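Local coordinates for protein fluoroacetyl-CoA thioesterase (Streptomyces cattleya, PDB 3KUV) that hydrolyses fluoroacetyl-CoA to fluoroacetate and CoA as a homodimer, thereby conferring resistance to fluoroacetate, but cannot use acetyl-CoA, at residues G47-A52 against V86-E91. The protein carries 1 engineered substitution. Sequence-based numbering, arbitrary orientation.
Sequences GLMEWA and VTVTAE
Ala52 N donates to Leu48 O at 3.0 Å, an i+4 to i helical bond that sets two side chains one turn apart on the same side of the helix, both touching Val88. This is the core of the hot dog fold: helix 42-57 is the sausage, and strand 85-96 belongs to the antiparallel sheet wrapped around it. The axes of the two short segments approach to 8.5 Å, their N-to-C directions 52° apart; no hydrogen bond crosses, and every side-chain contact is carbon to carbon.

Val88 divides its two methyls between the helical residues. With CG1 anti to the backbone N (chi1 174°), CG1 lies 3.7 Å from Ala52 CB, while CG2 faces Leu48 CD2, also at 3.7 Å. Leu48 and Val88 run past one another in opposite directions. Leu48 CG is likewise anti to its backbone N (chi1 -172°), and the CD2 methyl reaches Val86 CG1 at 3.6 Å, so one methyl serves two valines on the same face of the strand. Met49 joins more loosely, through its CG methylene, 4.2 Å from Val88 CG1; its side chain also packs on Val104 of the next strand, 99-107.

The alternation of the strand fits this burial: Val86 and Val88 project toward the helix, whereas Thr87 and Thr89 point away. On the helix, Glu50 turns from the strand; this active-site residue makes a salt bridge through OE1 with the substrate-binding Arg120. Trp51 reaches the dimer interface, its NE1 hydrogen-bonded to Glu32 OE1 of the second subunit. Ala52 meets Val88 with its one methyl: CB lies 4.1 Å from the branching carbon, Val88 CB.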
# COMPACT_ATOMS: atom_id res chain seq x y z
N GLY B 47 1.28 0.01 -4.36
CA GLY B 47 1.57 -0.98 -5.42
C GLY B 47 2.16 -0.28 -6.65
O GLY B 47 2.94 -0.90 -7.40
N LEU B 48 1.70 0.93 -6.97
CA LEU B 48 2.21 1.64 -8.15
C LEU B 48 3.66 2.06 -7.95
O LEU B 48 4.44 2.02 -8.93
CB LEU B 48 1.34 2.92 -8.35
CG LEU B 48 1.64 3.68 -9.69
CD1 LEU B 48 1.16 2.85 -10.93
CD2 LEU B 48 0.86 5.00 -9.65
N MET B 49 3.99 2.48 -6.72
CA MET B 49 5.43 2.79 -6.44
C MET B 49 6.29 1.53 -6.56
O MET B 49 7.38 1.54 -7.14
CB MET B 49 5.52 3.32 -4.98
CG MET B 49 4.95 4.73 -5.01
SD MET B 49 4.88 5.41 -3.32
CE MET B 49 4.78 7.24 -3.67
N GLU B 50 5.80 0.39 -6.08
CA GLU B 50 6.52 -0.87 -6.27
C GLU B 50 6.70 -1.12 -7.76
O GLU B 50 7.78 -1.51 -8.20
CB GLU B 50 5.79 -2.09 -5.66
CG GLU B 50 5.73 -2.00 -4.13
CD GLU B 50 5.42 -3.40 -3.57
OE1 GLU B 50 6.24 -4.36 -3.68
OE2 GLU B 50 4.30 -3.61 -2.99
N TRP B 51 5.62 -1.01 -8.52
CA TRP B 51 5.67 -1.28 -9.96
C TRP B 51 6.73 -0.42 -10.64
O TRP B 51 7.49 -0.94 -11.50
CB TRP B 51 4.25 -1.02 -10.50
CG TRP B 51 3.98 -1.47 -11.96
CD1 TRP B 51 4.89 -2.03 -12.88
CD2 TRP B 51 2.77 -1.22 -12.67
NE1 TRP B 51 4.22 -2.21 -14.12
CE2 TRP B 51 2.95 -1.68 -14.03
CE3 TRP B 51 1.54 -0.59 -12.31
CZ2 TRP B 51 1.93 -1.54 -14.99
CZ3 TRP B 51 0.52 -0.45 -13.29
CH2 TRP B 51 0.76 -0.96 -14.63
N ALA B 52 6.75 0.87 -10.37
CA ALA B 52 7.79 1.73 -10.92
C ALA B 52 9.17 1.16 -10.62
O ALA B 52 10.00 1.14 -11.53
CB ALA B 52 7.67 3.14 -10.35
N VAL B 86 -1.13 9.72 -12.70
CA VAL B 86 -0.19 9.72 -11.57
C VAL B 86 1.20 9.40 -12.19
O VAL B 86 1.38 8.37 -12.93
CB VAL B 86 -0.57 8.69 -10.51
CG1 VAL B 86 0.62 8.58 -9.47
CG2 VAL B 86 -1.82 9.16 -9.82
N THR B 87 2.18 10.26 -11.97
CA THR B 87 3.57 9.99 -12.38
C THR B 87 4.33 9.68 -11.09
O THR B 87 4.39 10.54 -10.20
CB THR B 87 4.21 11.19 -13.09
OG1 THR B 87 3.52 11.46 -14.33
CG2 THR B 87 5.70 10.96 -13.37
N VAL B 88 4.93 8.49 -11.04
CA VAL B 88 5.83 8.12 -9.96
C VAL B 88 7.24 8.39 -10.47
O VAL B 88 7.60 7.92 -11.59
CB VAL B 88 5.70 6.64 -9.58
CG1 VAL B 88 6.75 6.23 -8.54
CG2 VAL B 88 4.27 6.34 -8.99
N THR B 89 8.07 9.08 -9.67
CA THR B 89 9.52 9.20 -9.96
C THR B 89 10.24 8.34 -8.94
O THR B 89 9.99 8.51 -7.71
CB THR B 89 9.94 10.66 -9.81
OG1 THR B 89 9.22 11.43 -10.80
CG2 THR B 89 11.43 10.84 -10.13
N ALA B 90 11.05 7.39 -9.38
CA ALA B 90 11.82 6.48 -8.46
C ALA B 90 13.30 6.78 -8.69
O ALA B 90 13.77 6.75 -9.81
CB ALA B 90 11.58 5.05 -8.79
N GLU B 91 14.03 6.96 -7.63
CA GLU B 91 15.44 7.37 -7.74
C GLU B 91 16.20 6.38 -6.90
O GLU B 91 15.98 6.24 -5.69
CB GLU B 91 15.60 8.76 -7.23
CG GLU B 91 17.03 9.23 -7.53
CD GLU B 91 17.27 10.71 -7.23
OE1 GLU B 91 16.30 11.53 -7.02
OE2 GLU B 91 18.48 11.07 -7.24